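Local coordinates for protein Ala-tRNApro hydrolase ProX (Aeropyrum pernix, PDB 1WDV) that probably acts as a trans-editing aminoacyl-tRNA deacylase, a hydrolase that would clear alanine mistakenly attached to proline tRNA, at residues A[14-19]-A[132-137]; A[55-60]-A[105-110]. All blocks are in the same frame, centred on the assembly; numbering follows the deposited sequence.

Contact 1. Residues A[14-19]-A[132-137]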
ATOM      1  N   LEU A  14       6.089 -11.379  12.409  1.00 15.67           N
ATOM      2  CA  LEU A  14       5.075 -11.800  11.462  1.00 15.04           C
ATOM      3  C   LEU A  14       5.614 -12.782  10.431  1.00 13.19           C
ATOM      4  O   LEU A  14       6.843 -12.912  10.258  1.00 14.19           O
ATOM      5  CB  LEU A  14       4.479 -10.558  10.786  1.00 19.12           C
ATOM      6  CG  LEU A  14       3.748  -9.628  11.779  1.00 20.16           C
ATOM      7  CD1 LEU A  14       3.433  -8.283  11.109  1.00 25.13           C
ATOM      8  CD2 LEU A  14       2.482 -10.301  12.278  1.00 21.41           C
ATOM      9  N   THR A  15       4.693 -13.476   9.765  1.00 12.49           N
ATOM     10  CA  THR A  15       5.040 -14.479   8.759  1.00 12.67           C
ATOM     11  C   THR A  15       5.063 -13.947   7.326  1.00 11.63           C
ATOM     12  O   THR A  15       5.235 -14.727   6.381  1.00 12.87           O
ATOM     13  CB  THR A  15       4.071 -15.710   8.815  1.00 14.97           C
ATOM     14  OG1 THR A  15       2.742 -15.333   8.424  1.00 16.04           O
ATOM     15  CG2 THR A  15       4.019 -16.291  10.226  1.00 21.10           C
ATOM     16  N   TRP A  16       4.929 -12.631   7.172  1.00 10.36           N
ATOM     17  CA  TRP A  16       4.921 -12.014   5.841  1.00  9.89           C
ATOM     18  C   TRP A  16       6.231 -12.299   5.114  1.00 10.31           C
ATOM     19  O   TRP A  16       7.272 -12.474   5.737  1.00 12.35           O
ATOM     20  CB  TRP A  16       4.723 -10.504   5.954  1.00  8.38           C
ATOM     21  CG  TRP A  16       3.484 -10.116   6.672  1.00  7.98           C
ATOM     22  CD1 TRP A  16       2.499 -10.931   7.160  1.00  9.91           C
ATOM     23  CD2 TRP A  16       3.083  -8.782   6.956  1.00  8.43           C
ATOM     24  NE1 TRP A  16       1.496 -10.166   7.741  1.00  9.11           N
ATOM     25  CE2 TRP A  16       1.836  -8.848   7.623  1.00  8.85           C
ATOM     26  CE3 TRP A  16       3.655  -7.534   6.701  1.00  6.64           C
ATOM     27  CZ2 TRP A  16       1.153  -7.703   8.051  1.00  9.34           C
ATOM     28  CZ3 TRP A  16       2.983  -6.398   7.116  1.00  7.77           C
ATOM     29  CH2 TRP A  16       1.748  -6.489   7.790  1.00  9.73           C
ATOM     30  N   ARG A  17       6.177 -12.311   3.788  1.00  9.79           N
ATOM     31  CA  ARG A  17       7.350 -12.644   2.996  1.00 11.25           C
ATOM     32  C   ARG A  17       7.536 -11.692   1.837  1.00 10.54           C
ATOM     33  O   ARG A  17       6.566 -11.111   1.357  1.00 11.68           O
ATOM     34  CB  ARG A  17       7.183 -14.030   2.363  1.00 14.73           C
ATOM     35  CG  ARG A  17       6.801 -15.166   3.271  1.00 19.80           C
ATOM     36  CD  ARG A  17       6.947 -16.485   2.500  1.00 20.71           C
ATOM     37  NE  ARG A  17       6.125 -16.519   1.292  1.00 21.90           N
ATOM     38  CZ  ARG A  17       6.051 -17.565   0.479  1.00 26.54           C
ATOM     39  NH1 ARG A  17       6.754 -18.663   0.756  1.00 28.58           N
ATOM     40  NH2 ARG A  17       5.274 -17.526  -0.600  1.00 24.89           N
ATOM     41  N   LEU A  18       8.778 -11.544   1.378  1.00  8.96           N
ATOM     42  CA  LEU A  18       9.051 -10.725   0.194  1.00 10.14           C
ATOM     43  C   LEU A  18       9.248 -11.685  -0.984  1.00 11.61           C
ATOM     44  O   LEU A  18      10.057 -12.626  -0.907  1.00 15.51           O
ATOM     45  CB  LEU A  18      10.313  -9.870   0.360  1.00 16.14           C
ATOM     46  CG  LEU A  18      10.245  -8.598   1.203  1.00 18.34           C
ATOM     47  CD1 LEU A  18      11.597  -7.918   1.119  1.00 26.40           C
ATOM     48  CD2 LEU A  18       9.133  -7.657   0.693  1.00 14.54           C
ATOM     49  N   LEU A  19       8.504 -11.470  -2.059  1.00  9.83           N
ATOM     50  CA  LEU A  19       8.611 -12.305  -3.248  1.00 10.80           C
ATOM     51  C   LEU A  19       9.322 -11.446  -4.271  1.00 10.39           C
ATOM     52  O   LEU A  19       9.044 -10.252  -4.392  1.00 10.65           O
ATOM     53  CB  LEU A  19       7.234 -12.725  -3.739  1.00 11.42           C
ATOM     54  CG  LEU A  19       6.418 -13.574  -2.749  1.00 14.45           C
ATOM     55  CD1 LEU A  19       5.138 -13.969  -3.437  1.00 17.15           C
ATOM     56  CD2 LEU A  19       7.203 -14.824  -2.281  1.00 18.78           C
ATOM     57  N   LEU A 132       5.371  -7.641  -1.334  1.00  7.02           N
ATOM     58  CA  LEU A 132       5.201  -8.089   0.044  1.00  6.49           C
ATOM     59  C   LEU A 132       3.935  -8.925   0.151  1.00  5.93           C
ATOM     60  O   LEU A 132       2.834  -8.427  -0.107  1.00  7.38           O
ATOM     61  CB  LEU A 132       5.053  -6.884   0.979  1.00  8.55           C
ATOM     62  CG  LEU A 132       4.681  -7.172   2.446  1.00  7.63           C
ATOM     63  CD1 LEU A 132       5.824  -7.924   3.113  1.00 11.68           C
ATOM     64  CD2 LEU A 132       4.406  -5.847   3.167  1.00  9.02           C
ATOM     65  N   GLU A 133       4.089 -10.196   0.519  1.00  5.38           N
ATOM     66  CA  GLU A 133       2.947 -11.081   0.684  1.00  5.60           C
ATOM     67  C   GLU A 133       2.523 -10.904   2.138  1.00  7.57           C
ATOM     68  O   GLU A 133       3.312 -11.204   3.059  1.00  9.07           O
ATOM     69  CB  GLU A 133       3.365 -12.523   0.442  1.00  9.81           C
ATOM     70  CG  GLU A 133       2.288 -13.547   0.729  1.00 10.56           C
ATOM     71  CD  GLU A 133       2.896 -14.942   0.704  1.00 15.30           C
ATOM     72  OE1 GLU A 133       3.050 -15.508  -0.392  1.00 19.15           O
ATOM     73  OE2 GLU A 133       3.277 -15.447   1.775  1.00 17.02           O
ATOM     74  N   PHE A 134       1.306 -10.399   2.347  1.00  6.98           N
ATOM     75  CA  PHE A 134       0.820 -10.152   3.713  1.00  6.72           C
ATOM     76  C   PHE A 134      -0.692 -10.307   3.893  1.00  8.25           C
ATOM     77  O   PHE A 134      -1.448 -10.416   2.944  1.00  9.07           O
ATOM     78  CB  PHE A 134       1.238  -8.728   4.156  1.00  5.74           C
ATOM     79  CG  PHE A 134       0.451  -7.601   3.506  1.00  5.43           C
ATOM     80  CD1 PHE A 134      -0.655  -7.032   4.157  1.00  5.74           C
ATOM     81  CD2 PHE A 134       0.831  -7.081   2.260  1.00  5.44           C
ATOM     82  CE1 PHE A 134      -1.357  -5.974   3.574  1.00  5.06           C
ATOM     83  CE2 PHE A 134       0.141  -6.022   1.670  1.00  5.82           C
ATOM     84  CZ  PHE A 134      -0.966  -5.460   2.328  1.00  6.28           C
ATOM     85  N   SER A 135      -1.120 -10.286   5.147  1.00  7.89           N
ATOM     86  CA  SER A 135      -2.540 -10.408   5.484  1.00  6.82           C
ATOM     87  C   SER A 135      -3.078  -9.031   5.816  1.00  7.23           C
ATOM     88  O   SER A 135      -2.554  -8.368   6.697  1.00  6.97           O
ATOM     89  CB  SER A 135      -2.707 -11.275   6.734  1.00  9.15           C
ATOM     90  OG  SER A 135      -3.951 -10.979   7.373  1.00  8.52           O
ATOM     91  N   PRO A 136      -4.137  -8.588   5.124  1.00  7.40           N
ATOM     92  CA  PRO A 136      -4.731  -7.282   5.386  1.00  6.98           C
ATOM     93  C   PRO A 136      -5.141  -7.140   6.853  1.00  6.65           C
ATOM     94  O   PRO A 136      -4.853  -6.133   7.493  1.00  7.85           O
ATOM     95  CB  PRO A 136      -5.926  -7.250   4.446  1.00  8.37           C
ATOM     96  CG  PRO A 136      -5.385  -7.988   3.229  1.00  7.13           C
ATOM     97  CD  PRO A 136      -4.661  -9.177   3.874  1.00  9.33           C
ATOM     98  N   ARG A 137      -5.798  -8.156   7.396  1.00  8.09           N
ATOM     99  CA  ARG A 137      -6.193  -8.049   8.797  1.00  7.85           C
ATOM    100  C   ARG A 137      -5.009  -7.903   9.732  1.00  9.17           C
ATOM    101  O   ARG A 137      -5.077  -7.122  10.690  1.00  8.47           O
ATOM    102  CB  ARG A 137      -7.009  -9.262   9.210  1.00  7.03           C
ATOM    103  CG  ARG A 137      -8.357  -9.184   8.588  1.00 13.95           C
ATOM    104  CD  ARG A 137      -9.261 -10.274   9.118  1.00 20.63           C
ATOM    105  NE  ARG A 137     -10.646  -9.887   8.928  1.00 22.07           N
ATOM    106  CZ  ARG A 137     -11.619 -10.754   8.714  1.00 26.32           C
ATOM    107  NH1 ARG A 137     -11.337 -12.057   8.668  1.00 28.13           N
ATOM    108  NH2 ARG A 137     -12.862 -10.320   8.557  1.00 28.38           N
TER
HETATM  109  O   HOH W   1       3.104 -14.462   4.136  1.00 19.53           O

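Contact 2. Residues A[55-60]-A[105-110]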
ATOM      1  N   VAL A  55      -0.027  13.499   5.292  1.00  9.07           N
ATOM      2  CA  VAL A  55       0.329  12.509   4.293  1.00  8.35           C
ATOM      3  C   VAL A  55      -0.282  11.187   4.694  1.00  7.45           C
ATOM      4  O   VAL A  55      -0.145  10.749   5.841  1.00  6.83           O
ATOM      5  CB  VAL A  55       1.850  12.346   4.176  1.00  8.58           C
ATOM      6  CG1 VAL A  55       2.179  11.356   3.047  1.00  6.69           C
ATOM      7  CG2 VAL A  55       2.497  13.739   3.903  1.00  7.60           C
ATOM      8  N   TYR A  56      -0.933  10.544   3.734  1.00  6.68           N
ATOM      9  CA  TYR A  56      -1.566   9.259   3.964  1.00  6.32           C
ATOM     10  C   TYR A  56      -1.068   8.201   2.973  1.00  5.63           C
ATOM     11  O   TYR A  56      -0.668   8.537   1.855  1.00  8.42           O
ATOM     12  CB  TYR A  56      -3.076   9.384   3.776  1.00  6.88           C
ATOM     13  CG  TYR A  56      -3.733  10.468   4.584  1.00  7.07           C
ATOM     14  CD1 TYR A  56      -3.683  11.794   4.155  1.00 11.45           C
ATOM     15  CD2 TYR A  56      -4.404  10.170   5.769  1.00 13.02           C
ATOM     16  CE1 TYR A  56      -4.286  12.814   4.880  1.00 15.44           C
ATOM     17  CE2 TYR A  56      -5.019  11.207   6.518  1.00 17.45           C
ATOM     18  CZ  TYR A  56      -4.944  12.517   6.048  1.00 16.47           C
ATOM     19  OH  TYR A  56      -5.509  13.559   6.754  1.00 25.12           O
ATOM     20  N   ALA A  57      -1.061   6.945   3.406  1.00  5.45           N
ATOM     21  CA  ALA A  57      -0.699   5.805   2.545  1.00  3.68           C
ATOM     22  C   ALA A  57      -2.022   5.032   2.550  1.00  4.96           C
ATOM     23  O   ALA A  57      -2.489   4.602   3.593  1.00  6.56           O
ATOM     24  CB  ALA A  57       0.414   4.974   3.173  1.00  5.18           C
ATOM     25  N   VAL A  58      -2.608   4.869   1.368  1.00  6.02           N
ATOM     26  CA  VAL A  58      -3.920   4.252   1.235  1.00  5.69           C
ATOM     27  C   VAL A  58      -3.795   2.971   0.413  1.00  6.31           C
ATOM     28  O   VAL A  58      -3.445   3.012  -0.763  1.00  6.93           O
ATOM     29  CB  VAL A  58      -4.879   5.267   0.531  1.00  7.06           C
ATOM     30  CG1 VAL A  58      -6.331   4.727   0.541  1.00  6.77           C
ATOM     31  CG2 VAL A  58      -4.796   6.634   1.262  1.00  6.89           C
ATOM     32  N   VAL A  59      -4.104   1.840   1.043  1.00  4.73           N
ATOM     33  CA  VAL A  59      -3.992   0.545   0.400  1.00  6.12           C
ATOM     34  C   VAL A  59      -5.316   0.106  -0.187  1.00  6.24           C
ATOM     35  O   VAL A  59      -6.305  -0.067   0.542  1.00  7.80           O
ATOM     36  CB  VAL A  59      -3.514  -0.533   1.410  1.00  7.97           C
ATOM     37  CG1 VAL A  59      -3.309  -1.833   0.709  1.00  7.81           C
ATOM     38  CG2 VAL A  59      -2.192  -0.070   2.063  1.00  6.94           C
ATOM     39  N   ILE A  60      -5.332  -0.063  -1.515  1.00  6.65           N
ATOM     40  CA  ILE A  60      -6.547  -0.460  -2.220  1.00  6.77           C
ATOM     41  C   ILE A  60      -6.298  -1.617  -3.183  1.00  5.61           C
ATOM     42  O   ILE A  60      -5.148  -1.921  -3.528  1.00  7.44           O
ATOM     43  CB  ILE A  60      -7.175   0.728  -3.028  1.00  7.93           C
ATOM     44  CG1 ILE A  60      -6.280   1.110  -4.206  1.00  9.37           C
ATOM     45  CG2 ILE A  60      -7.360   1.969  -2.102  1.00 10.06           C
ATOM     46  CD1 ILE A  60      -6.962   2.116  -5.192  1.00  9.57           C
ATOM     47  N   PRO A 105       7.125   7.797  10.058  1.00  8.60           N
ATOM     48  CA  PRO A 105       6.019   7.825  11.016  1.00  7.66           C
ATOM     49  C   PRO A 105       4.940   8.885  10.933  1.00  8.75           C
ATOM     50  O   PRO A 105       3.926   8.772  11.622  1.00 10.02           O
ATOM     51  CB  PRO A 105       6.739   7.790  12.365  1.00  9.16           C
ATOM     52  CG  PRO A 105       7.982   8.576  12.076  1.00  8.66           C
ATOM     53  CD  PRO A 105       8.412   8.066  10.710  1.00  9.42           C
ATOM     54  N   ASN A 106       5.118   9.892  10.081  1.00  7.99           N
ATOM     55  CA  ASN A 106       4.087  10.909   9.946  1.00  8.88           C
ATOM     56  C   ASN A 106       2.987  10.440   9.008  1.00  7.60           C
ATOM     57  O   ASN A 106       1.880  10.975   9.028  1.00  8.64           O
ATOM     58  CB  ASN A 106       4.670  12.209   9.399  1.00 10.28           C
ATOM     59  CG  ASN A 106       5.274  12.038   8.008  1.00 11.25           C
ATOM     60  OD1 ASN A 106       6.134  11.186   7.813  1.00 14.20           O
ATOM     61  ND2 ASN A 106       4.817  12.842   7.037  1.00 12.36           N
ATOM     62  N   ILE A 107       3.294   9.438   8.184  1.00  7.99           N
ATOM     63  CA  ILE A 107       2.308   8.970   7.218  1.00  7.23           C
ATOM     64  C   ILE A 107       1.247   8.101   7.869  1.00  6.37           C
ATOM     65  O   ILE A 107       1.544   7.134   8.559  1.00  8.55           O
ATOM     66  CB  ILE A 107       3.021   8.242   6.063  1.00  8.08           C
ATOM     67  CG1 ILE A 107       4.030   9.216   5.429  1.00 10.02           C
ATOM     68  CG2 ILE A 107       1.961   7.724   5.046  1.00  5.65           C
ATOM     69  CD1 ILE A 107       4.714   8.700   4.169  1.00 10.69           C
ATOM     70  N   VAL A 108      -0.004   8.482   7.644  1.00  4.95           N
ATOM     71  CA  VAL A 108      -1.147   7.795   8.210  1.00  7.46           C
ATOM     72  C   VAL A 108      -1.622   6.699   7.275  1.00  7.37           C
ATOM     73  O   VAL A 108      -1.935   6.974   6.107  1.00  8.43           O
ATOM     74  CB  VAL A 108      -2.265   8.799   8.425  1.00  8.73           C
ATOM     75  CG1 VAL A 108      -3.523   8.091   8.909  1.00 12.12           C
ATOM     76  CG2 VAL A 108      -1.784   9.872   9.411  1.00  9.86           C
ATOM     77  N   LEU A 109      -1.721   5.474   7.794  1.00  6.67           N
ATOM     78  CA  LEU A 109      -2.149   4.347   6.963  1.00  5.66           C
ATOM     79  C   LEU A 109      -3.668   4.133   6.952  1.00  6.30           C
ATOM     80  O   LEU A 109      -4.315   4.165   8.008  1.00  6.53           O
ATOM     81  CB  LEU A 109      -1.457   3.069   7.459  1.00  8.10           C
ATOM     82  CG  LEU A 109      -1.737   1.753   6.723  1.00  8.02           C
ATOM     83  CD1 LEU A 109      -1.163   1.867   5.318  1.00  9.00           C
ATOM     84  CD2 LEU A 109      -1.098   0.584   7.465  1.00  8.29           C
ATOM     85  N   VAL A 110      -4.218   3.933   5.760  1.00  6.94           N
ATOM     86  CA  VAL A 110      -5.664   3.695   5.564  1.00  7.40           C
ATOM     87  C   VAL A 110      -5.781   2.432   4.707  1.00  7.21           C
ATOM     88  O   VAL A 110      -5.110   2.311   3.691  1.00  6.16           O
ATOM     89  CB  VAL A 110      -6.332   4.885   4.803  1.00  8.61           C
ATOM     90  CG1 VAL A 110      -7.820   4.610   4.572  1.00  9.61           C
ATOM     91  CG2 VAL A 110      -6.143   6.196   5.580  1.00  9.99           C
TER
HETATM   92  O   HOH W   2       0.262  13.155   8.105  1.00 10.41           O

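Contact 1. Residues A[14-19]-A[132-137]
Three groups gather at E133 OE2: a water 2.6 Å away that also bonds T15 O, a weak bond from R17 NE, and a long, weak ion pair with K120. The companion oxygen takes the better bond of the salt bridge, R17 NH2 to E133 OE1 at 3.0 Å, through its syn lone pair. The two side chains run alongside each other, with carboxylate and guanidinium planes only 26° apart, so R17 meets both oxygens, an arrangement that would probably favour the ionised carboxylate. In the backbone they form a hydrogen-bonded antiparallel pair: E133 N reaches R17 O at 2.8 Å, nearly along the C=O axis, while R17 N to E133 O is longer at 3.2 Å.

Nearby, W16 meets F134 through the CB of the phenylalanine; the two rings are inclined at 48°. F134 CB sits over one indole face, 3.5 Å from the centroid of the five-membered ring, a CH-pi contact, and L14 CD1 touches the opposite face near its rim. W16 NE1 bonds E138, whose backbone N is capped by S135 OG. The result is edge strand 17-20 paired antiparallel with the central strand 130-134 of a three-stranded sheet, with an N-capped helix following.

Contact 2. Residues A[55-60]-A[105-110]
A57 CB lies at the apolar centre, 3.7 Å from I107 CG2 and a little farther from L109 CD1. I107 straddles two neighbours: its CG2, anti to the backbone N, reaches A57, while its CG1 branch turns to V55, with V55 CG1 and I107 CG1 3.7 Å apart. An alanine at I107 would probably loosen this end of the face, since both the CG2 contact with A57 and the CG1 and CD1 contacts with V55 would be lost. Farther along, L109 CD1 meets V59 CG2 at 3.9 Å.

On the other face the Y56 ring runs alongside V108, and Y56 CD2 comes to 3.7 Å from V108 CB; V58 and V110 follow as the next pair. Four backbone hydrogen bonds join these parallel strands. V108 N to V55 O is nearly straight (170°), whereas A57 N approaches V108 O from above the carbonyl plane. At the polar end a water accepts from V55 N at 2.8 Å and donates to N106 O, linking V55 to the turn that precedes the second strand, just ahead of the first direct bond.

Strand 43-50 flanks 55-61, and strand 146-148 flanks 108-112, placing this parallel pair inside a mixed sheet. Helix 68-75 packs on Y56, V58 and V110, while helix 136-143 meets the opposite face at L109.

Overall arrangement
From the N terminus, helix 4-12 leads into strand 17-20, whose partner in contact 1, strand 130-134, comes only after 112 intervening residues between the segments. Within the loop so closed the chain builds strands 43-50 and 55-61, and contact 2 closes a shorter one of 44 residues where strand 108-112 pairs with 55-61. The two closures are therefore nested and do not cross. They belong to different sheets, contact 1 to the three-stranded antiparallel sheet and contact 2 to the five-stranded mixed one; their centres are about 18 Å apart, and their nearest atoms, about 5 Å apart, do not touch. Helix 136-143 links them, its L139 touching W16 and F134 as well as L109.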